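Porphyranase B (PDB 3JUU) hydrolyses the sulfated polysaccharide porphyran at the (1->4) linkages between beta-D-galactopyranose and alpha-L-galactopyranose-6-sulfate. Local coordinates at residues 26-31 with 272-277; 46-51 with 100-105; 72-77 with 265-270; 166-171 with 188-193. All blocks are in the same frame, centred on the assembly; numbering follows the deposited sequence.

Interaction 1. Residues 26-31 with 272-277; sequences EWKLIE and SWQLVD
Leu275 and Leu29 each press one methyl squarely onto the indole of a cross-strand neighbour. CD1 of Leu275 sits 3.6 Å from the centroid of the six-membered ring of Trp27, and CD1 of Leu29 sits 3.7 Å from that of Trp273. Both come down within a few degrees of the ring normal, as CH-pi contacts over the face. In both leucines CG is anti to the backbone N (chi1 -163° in Leu29, -169° in Leu275), which sets the branch point beside the partner indole. The two pairs also meet, with CB of Trp27 3.9 Å from CE3 of Trp273. On the reverse side of the strands CG of Glu26 touches CG2 of Val276 at 3.8 Å, and CD1 of Ile30 packs on CG of Gln274. Five backbone hydrogen bonds hold the strands together, the last of them running from Ile30 N to Ser272 O at 2.7 Å.

Further out, the rotation of each indole is fixed by its N-H: Trp27 NE1 bonds to Asp19 and Trp273 NE1 to Glu111, and the ring of Trp207 meets Trp27 edge-to-face. Ser34 OG ties Ile30 O to Ser272 N. This is an antiparallel pairing of strand 26-29, near the N terminus, with the last strand of the chain, and it belongs to the jelly-roll beta-sandwich of the GH16 glycoside hydrolases.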
# COMPACT_ATOMS: atom_id res chain seq x y z
N GLU A 26 -24.73 -6.54 -3.70
CA GLU A 26 -23.78 -6.83 -4.75
C GLU A 26 -22.57 -5.89 -4.66
O GLU A 26 -22.65 -4.85 -4.05
CB GLU A 26 -24.43 -6.72 -6.13
CG GLU A 26 -25.08 -5.42 -6.45
CD GLU A 26 -25.82 -5.52 -7.79
OE1 GLU A 26 -25.19 -5.97 -8.80
OE2 GLU A 26 -27.04 -5.19 -7.83
N TRP A 27 -21.46 -6.31 -5.23
CA TRP A 27 -20.24 -5.48 -5.23
C TRP A 27 -20.22 -4.67 -6.53
O TRP A 27 -20.38 -5.27 -7.59
CB TRP A 27 -19.02 -6.39 -5.24
CG TRP A 27 -18.83 -7.16 -3.99
CD1 TRP A 27 -19.04 -8.48 -3.84
CD2 TRP A 27 -18.39 -6.67 -2.73
NE1 TRP A 27 -18.71 -8.88 -2.56
CE2 TRP A 27 -18.37 -7.78 -1.83
CE3 TRP A 27 -18.06 -5.41 -2.24
CZ2 TRP A 27 -18.00 -7.68 -0.51
CZ3 TRP A 27 -17.75 -5.27 -0.92
CH2 TRP A 27 -17.69 -6.42 -0.04
N LYS A 28 -19.99 -3.37 -6.44
CA LYS A 28 -19.96 -2.48 -7.59
C LYS A 28 -18.57 -1.80 -7.71
O LYS A 28 -18.14 -1.10 -6.76
CB LYS A 28 -21.07 -1.41 -7.42
CG LYS A 28 -21.13 -0.34 -8.57
CD LYS A 28 -22.27 0.68 -8.35
CE LYS A 28 -22.13 1.95 -9.19
NZ LYS A 28 -22.71 3.08 -8.37
N LEU A 29 -17.94 -1.96 -8.87
CA LEU A 29 -16.63 -1.33 -9.13
C LEU A 29 -16.66 0.14 -8.98
O LEU A 29 -17.57 0.83 -9.52
CB LEU A 29 -16.07 -1.74 -10.50
CG LEU A 29 -14.54 -1.45 -10.61
CD1 LEU A 29 -13.80 -2.54 -9.84
CD2 LEU A 29 -14.15 -1.55 -12.11
N ILE A 30 -15.71 0.68 -8.20
CA ILE A 30 -15.54 2.12 -8.10
C ILE A 30 -14.51 2.46 -9.22
O ILE A 30 -13.28 2.25 -9.07
CB ILE A 30 -15.01 2.57 -6.75
CG1 ILE A 30 -15.99 2.14 -5.62
CG2 ILE A 30 -14.71 4.11 -6.70
CD1 ILE A 30 -15.27 2.20 -4.28
N GLU A 31 -15.02 2.98 -10.33
CA GLU A 31 -14.22 3.13 -11.55
C GLU A 31 -13.03 4.05 -11.33
O GLU A 31 -11.92 3.74 -11.74
CB GLU A 31 -15.06 3.77 -12.70
CG GLU A 31 -16.22 2.96 -13.05
CD GLU A 31 -15.79 1.71 -13.71
OE1 GLU A 31 -14.75 1.73 -14.42
OE2 GLU A 31 -16.45 0.68 -13.49
N SER A 272 -11.33 -1.47 -6.66
CA SER A 272 -11.97 -0.89 -5.49
C SER A 272 -13.49 -1.00 -5.70
O SER A 272 -13.97 -0.85 -6.84
CB SER A 272 -11.55 0.55 -5.44
OG SER A 272 -10.14 0.66 -5.27
N TRP A 273 -14.22 -1.32 -4.64
CA TRP A 273 -15.64 -1.72 -4.77
C TRP A 273 -16.42 -1.17 -3.61
O TRP A 273 -15.90 -1.04 -2.50
CB TRP A 273 -15.79 -3.26 -4.73
CG TRP A 273 -14.87 -4.10 -5.61
CD1 TRP A 273 -13.53 -4.48 -5.36
CD2 TRP A 273 -15.21 -4.72 -6.84
NE1 TRP A 273 -13.05 -5.25 -6.38
CE2 TRP A 273 -14.06 -5.43 -7.30
CE3 TRP A 273 -16.40 -4.72 -7.64
CZ2 TRP A 273 -14.06 -6.17 -8.50
CZ3 TRP A 273 -16.39 -5.43 -8.84
CH2 TRP A 273 -15.23 -6.16 -9.25
N GLN A 274 -17.68 -0.82 -3.88
CA GLN A 274 -18.67 -0.52 -2.85
C GLN A 274 -19.68 -1.70 -2.81
O GLN A 274 -19.96 -2.36 -3.83
CB GLN A 274 -19.48 0.70 -3.26
CG GLN A 274 -18.83 2.02 -3.05
CD GLN A 274 -19.71 3.15 -3.64
OE1 GLN A 274 -20.62 2.88 -4.43
NE2 GLN A 274 -19.46 4.39 -3.22
N LEU A 275 -20.21 -1.94 -1.61
CA LEU A 275 -21.19 -2.95 -1.41
C LEU A 275 -22.53 -2.21 -1.39
O LEU A 275 -22.72 -1.28 -0.61
CB LEU A 275 -20.95 -3.59 -0.03
CG LEU A 275 -21.78 -4.86 0.17
CD1 LEU A 275 -21.56 -5.97 -0.81
CD2 LEU A 275 -21.48 -5.31 1.65
N VAL A 276 -23.40 -2.59 -2.33
CA VAL A 276 -24.69 -1.88 -2.47
C VAL A 276 -25.86 -2.88 -2.38
O VAL A 276 -25.70 -4.07 -2.71
CB VAL A 276 -24.79 -1.05 -3.77
CG1 VAL A 276 -23.68 0.18 -3.77
CG2 VAL A 276 -24.69 -1.96 -5.03
N ASP A 277 -27.01 -2.35 -1.95
CA ASP A 277 -28.27 -3.14 -1.77
C ASP A 277 -29.07 -3.27 -3.06
O ASP A 277 -28.74 -4.14 -3.90
CB ASP A 277 -29.12 -2.58 -0.58
CG ASP A 277 -28.38 -2.67 0.76
OD1 ASP A 277 -27.10 -2.61 0.82
OD2 ASP A 277 -29.05 -2.81 1.81

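Interaction 2. Residues 46-51 with 100-105; sequences KWQISG and GSRNGM
Trp47 and Gln48 pair with Ser101 and Gly100 in a short antiparallel bridge, which adds strand 47-48 to the end of strand 90-101 in the GH16 beta-sandwich. Gln48 and Gly100 form the hydrogen-bonded pair; Trp47 and Ser101 form the other, with CZ3 of Trp47 3.6 Å from CB of Ser101. The Trp47 ring is held by NE1 bonding to Asp35, and CG of Lys46 lies over one of its faces, offset toward the rim.

Arg102, just beyond the bridge, lays its side chain back across strand 47-48. Its CB and CG both pass Lys46 O. With CG beside the backbone N (chi1 -64°) and the chain extended from there, NE is carried to the Trp47 carbonyl. NE makes a weak hydrogen bond to Trp47 O at 3.3 Å, and another weak one to Glu44 O. CZ lies 3.8 Å from CB of Gln48, which sits over the centre of the guanidinium face, and the two side chains cross at about a right angle. NH2 comes 3.6 Å from Gln48 CA, while NH1 and Gln48 NE2 each donate weakly to a shared water.

The backbone of Arg102 is gripped too: its N donates almost straight (178°) to Lys46 O at 2.9 Å. That same carbonyl oxygen accepts a second bond, 2.7 Å long, from a water that in turn takes hydrogens from Asn103 N and ND2.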
# COMPACT_ATOMS: atom_id res chain seq x y z
N LYS A 46 -6.07 9.70 -13.06
CA LYS A 46 -6.58 8.81 -11.99
C LYS A 46 -5.56 8.72 -10.86
O LYS A 46 -5.92 8.65 -9.65
CB LYS A 46 -6.80 7.44 -12.56
CG LYS A 46 -7.52 6.45 -11.61
CD LYS A 46 -7.92 5.15 -12.41
CE LYS A 46 -9.24 5.33 -13.15
NZ LYS A 46 -9.51 4.12 -13.94
N TRP A 47 -4.28 8.74 -11.24
CA TRP A 47 -3.18 8.48 -10.32
C TRP A 47 -2.22 9.63 -10.28
O TRP A 47 -1.95 10.26 -11.35
CB TRP A 47 -2.43 7.22 -10.73
CG TRP A 47 -3.31 6.01 -10.86
CD1 TRP A 47 -3.69 5.39 -12.04
CD2 TRP A 47 -3.92 5.24 -9.79
NE1 TRP A 47 -4.51 4.28 -11.76
CE2 TRP A 47 -4.68 4.18 -10.39
CE3 TRP A 47 -3.93 5.38 -8.38
CZ2 TRP A 47 -5.44 3.21 -9.63
CZ3 TRP A 47 -4.68 4.41 -7.60
CH2 TRP A 47 -5.43 3.35 -8.23
N GLN A 48 -1.65 9.88 -9.09
CA GLN A 48 -0.63 10.94 -8.88
C GLN A 48 0.67 10.21 -8.68
O GLN A 48 0.81 9.39 -7.76
CB GLN A 48 -0.93 11.87 -7.67
CG GLN A 48 0.08 12.98 -7.46
CD GLN A 48 -0.41 13.93 -6.44
OE1 GLN A 48 -0.98 13.52 -5.39
NE2 GLN A 48 -0.18 15.21 -6.69
N ILE A 49 1.66 10.52 -9.52
CA ILE A 49 3.00 9.91 -9.35
C ILE A 49 4.11 10.96 -9.12
O ILE A 49 5.26 10.57 -8.92
CB ILE A 49 3.33 9.04 -10.55
CG1 ILE A 49 3.52 9.88 -11.87
CG2 ILE A 49 2.22 7.89 -10.71
CD1 ILE A 49 4.07 9.02 -13.08
N SER A 50 3.76 12.26 -9.17
CA SER A 50 4.71 13.37 -8.91
C SER A 50 3.85 14.49 -8.42
O SER A 50 2.63 14.50 -8.71
CB SER A 50 5.45 13.81 -10.24
OG SER A 50 4.51 14.26 -11.17
N GLY A 51 4.45 15.46 -7.74
CA GLY A 51 3.74 16.64 -7.21
C GLY A 51 3.07 16.35 -5.87
O GLY A 51 2.45 17.25 -5.27
N GLY A 100 -0.47 7.45 -5.96
CA GLY A 100 -1.61 7.70 -5.10
C GLY A 100 -2.88 8.00 -5.89
O GLY A 100 -2.84 8.66 -6.97
N SER A 101 -4.01 7.48 -5.41
CA SER A 101 -5.31 7.78 -6.13
C SER A 101 -5.68 9.23 -5.95
O SER A 101 -5.63 9.77 -4.83
CB SER A 101 -6.47 6.82 -5.68
OG SER A 101 -6.85 7.06 -4.32
N ARG A 102 -6.03 9.92 -7.04
CA ARG A 102 -6.44 11.32 -6.86
C ARG A 102 -7.91 11.36 -6.35
O ARG A 102 -8.31 12.37 -5.79
CB ARG A 102 -6.36 12.05 -8.20
CG ARG A 102 -4.97 12.13 -8.72
CD ARG A 102 -4.98 12.99 -10.03
NE ARG A 102 -3.65 12.97 -10.63
CZ ARG A 102 -2.69 13.87 -10.36
NH1 ARG A 102 -2.88 14.85 -9.46
NH2 ARG A 102 -1.52 13.79 -10.97
N ASN A 103 -8.65 10.28 -6.51
CA ASN A 103 -10.03 10.17 -5.96
C ASN A 103 -10.08 9.27 -4.71
O ASN A 103 -9.28 8.33 -4.60
CB ASN A 103 -10.96 9.62 -7.04
CG ASN A 103 -11.12 10.61 -8.21
OD1 ASN A 103 -11.75 11.66 -8.03
ND2 ASN A 103 -10.53 10.29 -9.35
N GLY A 104 -10.93 9.64 -3.74
CA GLY A 104 -11.01 8.87 -2.46
C GLY A 104 -12.41 8.30 -2.27
O GLY A 104 -13.36 8.58 -3.07
N MET A 105 -12.54 7.49 -1.22
CA MET A 105 -13.84 6.93 -0.85
C MET A 105 -13.83 6.68 0.69
O MET A 105 -12.79 6.60 1.34
CB MET A 105 -14.12 5.65 -1.72
CG MET A 105 -15.48 4.81 -1.49
SD MET A 105 -16.88 6.00 -1.59
CE MET A 105 -16.79 6.46 -3.38
O HOH W 1 -8.31 8.19 -8.51
O HOH W 2 -0.40 17.14 -9.43

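Interaction 3. Residues 72-77 with 265-270. With SO4 (sulfate ion), chain D.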
# COMPACT_ATOMS: atom_id res chain seq x y z
N GLY A 72 -0.32 -5.00 -19.20
CA GLY A 72 -1.49 -4.90 -18.30
C GLY A 72 -1.06 -4.94 -16.81
O GLY A 72 -1.76 -5.51 -15.99
N SER A 73 0.10 -4.38 -16.49
CA SER A 73 0.50 -4.30 -15.07
C SER A 73 1.19 -2.96 -14.81
O SER A 73 1.80 -2.31 -15.74
CB SER A 73 1.43 -5.48 -14.72
OG SER A 73 2.73 -5.24 -15.30
N LEU A 74 1.11 -2.53 -13.55
CA LEU A 74 1.86 -1.38 -13.07
C LEU A 74 3.21 -1.86 -12.53
O LEU A 74 3.22 -2.89 -11.81
CB LEU A 74 1.09 -0.76 -11.92
CG LEU A 74 1.83 0.29 -11.10
CD1 LEU A 74 2.20 1.55 -11.86
CD2 LEU A 74 0.90 0.67 -9.86
N GLN A 75 4.32 -1.17 -12.85
CA GLN A 75 5.65 -1.59 -12.44
C GLN A 75 6.22 -0.41 -11.70
O GLN A 75 6.21 0.73 -12.21
CB GLN A 75 6.53 -1.92 -13.67
CG GLN A 75 5.88 -3.09 -14.48
CD GLN A 75 6.71 -3.45 -15.65
OE1 GLN A 75 7.21 -2.57 -16.38
NE2 GLN A 75 6.97 -4.72 -15.79
N ILE A 76 6.65 -0.65 -10.43
CA ILE A 76 7.37 0.40 -9.67
C ILE A 76 8.76 -0.18 -9.42
O ILE A 76 8.93 -1.19 -8.73
CB ILE A 76 6.67 0.75 -8.31
CG1 ILE A 76 5.17 1.07 -8.56
CG2 ILE A 76 7.44 1.95 -7.64
CD1 ILE A 76 4.47 1.56 -7.21
N THR A 77 9.76 0.46 -10.03
CA THR A 77 11.08 -0.16 -10.08
C THR A 77 12.05 0.61 -9.16
O THR A 77 12.13 1.84 -9.24
CB THR A 77 11.59 -0.09 -11.55
OG1 THR A 77 10.76 -0.92 -12.39
CG2 THR A 77 13.04 -0.64 -11.62
N THR A 265 8.41 -3.89 -8.26
CA THR A 265 7.17 -4.34 -7.57
C THR A 265 6.11 -4.26 -8.65
O THR A 265 5.99 -3.23 -9.28
CB THR A 265 6.85 -3.34 -6.41
OG1 THR A 265 7.92 -3.42 -5.46
CG2 THR A 265 5.50 -3.81 -5.77
N THR A 266 5.39 -5.35 -8.91
CA THR A 266 4.44 -5.36 -10.03
C THR A 266 3.01 -5.53 -9.49
O THR A 266 2.79 -6.45 -8.69
CB THR A 266 4.77 -6.55 -10.95
OG1 THR A 266 6.16 -6.47 -11.40
CG2 THR A 266 3.77 -6.61 -12.15
N TYR A 267 2.09 -4.65 -9.89
CA TYR A 267 0.67 -4.76 -9.53
C TYR A 267 -0.04 -5.09 -10.82
O TYR A 267 -0.03 -4.25 -11.73
CB TYR A 267 0.15 -3.44 -8.98
CG TYR A 267 0.96 -2.91 -7.79
CD1 TYR A 267 0.46 -3.04 -6.47
CD2 TYR A 267 2.19 -2.26 -7.98
CE1 TYR A 267 1.20 -2.50 -5.37
CE2 TYR A 267 2.93 -1.76 -6.89
CZ TYR A 267 2.44 -1.89 -5.61
OH TYR A 267 3.13 -1.40 -4.53
N ASN A 268 -0.62 -6.29 -10.92
CA ASN A 268 -1.45 -6.62 -12.11
C ASN A 268 -2.74 -5.80 -12.20
O ASN A 268 -3.21 -5.47 -13.30
CB ASN A 268 -1.73 -8.13 -12.24
CG ASN A 268 -0.51 -8.92 -12.56
OD1 ASN A 268 0.47 -8.40 -13.12
ND2 ASN A 268 -0.53 -10.21 -12.22
N TRP A 269 -3.28 -5.39 -11.05
CA TRP A 269 -4.46 -4.60 -11.08
C TRP A 269 -4.73 -4.08 -9.68
O TRP A 269 -4.16 -4.66 -8.72
CB TRP A 269 -5.66 -5.43 -11.59
CG TRP A 269 -5.80 -6.83 -11.08
CD1 TRP A 269 -5.51 -8.00 -11.77
CD2 TRP A 269 -6.41 -7.26 -9.81
NE1 TRP A 269 -5.88 -9.09 -11.00
CE2 TRP A 269 -6.39 -8.67 -9.80
CE3 TRP A 269 -6.90 -6.57 -8.67
CZ2 TRP A 269 -6.86 -9.45 -8.68
CZ3 TRP A 269 -7.37 -7.34 -7.56
CH2 TRP A 269 -7.35 -8.75 -7.59
N VAL A 270 -5.53 -3.02 -9.61
CA VAL A 270 -6.11 -2.53 -8.33
C VAL A 270 -7.59 -2.37 -8.57
O VAL A 270 -8.00 -1.74 -9.57
CB VAL A 270 -5.53 -1.17 -7.93
CG1 VAL A 270 -6.30 -0.58 -6.71
CG2 VAL A 270 -4.09 -1.31 -7.54
S SO4 D . -8.00 -11.59 -12.86
O1 SO4 D . -8.50 -12.84 -13.42
O2 SO4 D . -7.97 -10.56 -13.91
O3 SO4 D . -8.91 -11.20 -11.78
O4 SO4 D . -6.64 -11.83 -12.33
O HOH W 3 6.67 -6.79 -14.04
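Gly72 O and Asn268 O come within 3.1 Å of each other, two acceptors with no hydrogen bond between them, at the place where segment 265-270 turns a corner at Asn268, so that the strands before and after it belong to different sheets or faces. Beside them CB of Ser73 touches OD1 of Asn268 at 3.5 Å; Asn268 ND2 is taken up by Glu113, and Ser73 OG by Asn70 O.

Before the corner, strands 73-77 and 265-267 run antiparallel, with four backbone hydrogen bonds joining Leu74 to Tyr267 and Ile76 to Thr265. The face bearing these residues is buried and largely apolar. Tyr267 carries CG beside its backbone N (chi1 -55°), and its ring lies against both aliphatic neighbours: Leu74 CD2 is 3.7 Å from Tyr267 CD2, and Ile76 CD1 is 3.7 Å from Tyr267 CE2. The hydroxyl ends in a hydrogen bond with Thr124 O. The reverse face is polar, where one water joins Gln75 NE2 and Thr266 OG1, 2.7 Å from each.

After the corner Trp269 points its indole at a sulfate ion, NE1 donating to sulfate O4 at 3.1 Å with an N-H...O angle of 149° and the oxygen near the ring plane. A phenylalanine in its place would lack that N-H and would probably cost O4 this donor and hold the sulfate less firmly. His13 and Arg271 also bind the ion, and Arg271 makes a cation-pi contact with the same indole. The sulfate probably comes from the crystallisation liquor, so the chemistry implies a spot where several N-H donors can hold an anion, without showing that it serves the substrate.

Interaction 4. Residues 166-171 with 188-193; sequences TMNSNT and KGKAEL
Leu193 closes tightly on Thr166 and Met167, whereas Lys190 and Glu192, on the exposed side, only brush their neighbours. In the tight part CG of Leu193 lies 3.5 Å from the carbonyl carbon of Thr166, and its CD2 reaches Met167 N at 3.7 Å. Ala191 O accepts a 2.7 Å hydrogen bond from Met167 N, and Thr166 CA lies 3.2 Å from that oxygen. Met167 keeps CG anti to its backbone N (chi1 -174°) and stays extended beyond, its end leading away from this hairpin partner. Further along, Ser169 and Gly189 exchange two backbone bonds, although Gly189 N stands above the carbonyl plane of Ser169.

On the looser side Lys190 runs alongside Asn168, with its CG 4.2 Å from OD1 of Asn168, and Glu192 OE2 lies 3.8 Å from CG2 of Thr166. Lys188 makes a closer contact, lying beside Asn170 with the two CG atoms 3.8 Å apart. An alanine at Asn170 would probably leave the aliphatic part of Lys188 without that neighbour and open a gap close to Glu148, the assigned proton donor.

The two strands form the hairpin 166-174 and 185-192 of the sandwich. Strand 141-150, which carries Glu148, pairs with the other edge of 166-174, and Asn168 ND2 bonds to Glu148 O. Met167 and Ser169 pack on Phe216 of strand 213-218, and Met167 and Leu193 on Tyr204 of strand 202-210.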
# COMPACT_ATOMS: atom_id res chain seq x y z
N THR A 166 5.26 -12.68 4.81
CA THR A 166 4.00 -12.53 5.51
C THR A 166 3.14 -11.44 4.84
O THR A 166 3.65 -10.53 4.17
CB THR A 166 4.28 -12.23 7.00
OG1 THR A 166 5.28 -11.23 7.05
CG2 THR A 166 4.93 -13.47 7.73
N MET A 167 1.84 -11.51 5.06
CA MET A 167 1.00 -10.31 4.87
C MET A 167 1.01 -9.53 6.18
O MET A 167 0.56 -10.00 7.22
CB MET A 167 -0.45 -10.71 4.50
CG MET A 167 -1.30 -9.49 4.14
SD MET A 167 -2.97 -10.12 3.70
CE MET A 167 -3.89 -8.62 3.54
N ASN A 168 1.53 -8.32 6.13
CA ASN A 168 1.73 -7.48 7.27
C ASN A 168 0.76 -6.35 7.09
O ASN A 168 0.96 -5.50 6.19
CB ASN A 168 3.17 -6.91 7.15
CG ASN A 168 4.17 -8.00 7.26
OD1 ASN A 168 4.12 -8.77 8.21
ND2 ASN A 168 5.02 -8.15 6.26
N SER A 169 -0.32 -6.34 7.91
CA SER A 169 -1.39 -5.33 7.76
C SER A 169 -1.44 -4.51 9.02
O SER A 169 -0.85 -4.92 10.09
CB SER A 169 -2.74 -6.02 7.59
OG SER A 169 -2.71 -6.93 6.45
N ASN A 170 -1.99 -3.32 8.92
CA ASN A 170 -1.96 -2.42 10.08
C ASN A 170 -3.03 -1.37 10.03
O ASN A 170 -3.66 -1.13 8.97
CB ASN A 170 -0.54 -1.77 10.22
CG ASN A 170 -0.12 -1.56 11.70
OD1 ASN A 170 -0.96 -1.29 12.55
ND2 ASN A 170 1.19 -1.63 11.97
N THR A 171 -3.31 -0.76 11.19
CA THR A 171 -4.30 0.38 11.20
C THR A 171 -3.69 1.38 12.19
O THR A 171 -3.24 0.99 13.26
CB THR A 171 -5.76 -0.04 11.66
OG1 THR A 171 -5.66 -0.70 12.94
CG2 THR A 171 -6.47 -1.10 10.60
N LYS A 188 -2.43 -4.16 14.53
CA LYS A 188 -1.77 -4.88 13.43
C LYS A 188 -2.46 -6.18 13.15
O LYS A 188 -3.20 -6.72 14.00
CB LYS A 188 -0.31 -5.27 13.81
CG LYS A 188 0.57 -4.20 14.29
CD LYS A 188 2.00 -4.73 14.68
CE LYS A 188 2.08 -5.05 16.22
NZ LYS A 188 3.05 -6.19 16.54
N GLY A 189 -2.19 -6.71 11.94
CA GLY A 189 -2.55 -8.14 11.61
C GLY A 189 -1.36 -8.76 10.87
O GLY A 189 -0.57 -8.04 10.24
N LYS A 190 -1.17 -10.08 11.03
CA LYS A 190 -0.07 -10.73 10.32
C LYS A 190 -0.62 -12.10 9.88
O LYS A 190 -1.30 -12.76 10.68
CB LYS A 190 1.12 -10.96 11.26
CG LYS A 190 2.32 -11.68 10.64
CD LYS A 190 3.39 -12.13 11.68
CE LYS A 190 3.91 -10.90 12.39
NZ LYS A 190 5.04 -11.27 13.28
N ALA A 191 -0.30 -12.52 8.66
CA ALA A 191 -0.61 -13.86 8.21
C ALA A 191 0.52 -14.42 7.32
O ALA A 191 1.25 -13.64 6.69
CB ALA A 191 -1.93 -13.87 7.44
N GLU A 192 0.63 -15.75 7.22
CA GLU A 192 1.71 -16.38 6.36
C GLU A 192 1.33 -16.27 4.88
O GLU A 192 0.14 -16.53 4.50
CB GLU A 192 1.89 -17.88 6.65
CG GLU A 192 2.30 -18.15 8.11
CD GLU A 192 3.59 -17.43 8.46
OE1 GLU A 192 4.59 -17.75 7.80
OE2 GLU A 192 3.58 -16.58 9.38
N LEU A 193 2.33 -15.97 4.03
CA LEU A 193 2.09 -15.98 2.58
C LEU A 193 2.21 -17.41 2.07
O LEU A 193 1.60 -17.77 1.04
CB LEU A 193 3.10 -15.13 1.79
CG LEU A 193 2.92 -13.63 2.14
CD1 LEU A 193 3.85 -12.84 1.27
CD2 LEU A 193 1.52 -13.16 1.78

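From the N terminus, residues 26-31 open the outermost loop, which interaction 1 closes only at the last strand and which contains all the other contacts. Residues 46-51 come next and close early, in interaction 2, on 100-105. Before that closure the chain has passed 72-77, whose partner 265-270 lies far ahead, so interactions 2 and 3 cross. Interaction 4 follows interaction 2 in series: a hairpin nested inside the loops of both 3 and 1. Strand 264-276 serves interactions 3 and 1 in turn, on either side of its corner. Interactions 1 and 2 also touch directly, through Ile30 and Gln274 against Met105, while interaction 4 stands apart, beside the catalytic strand.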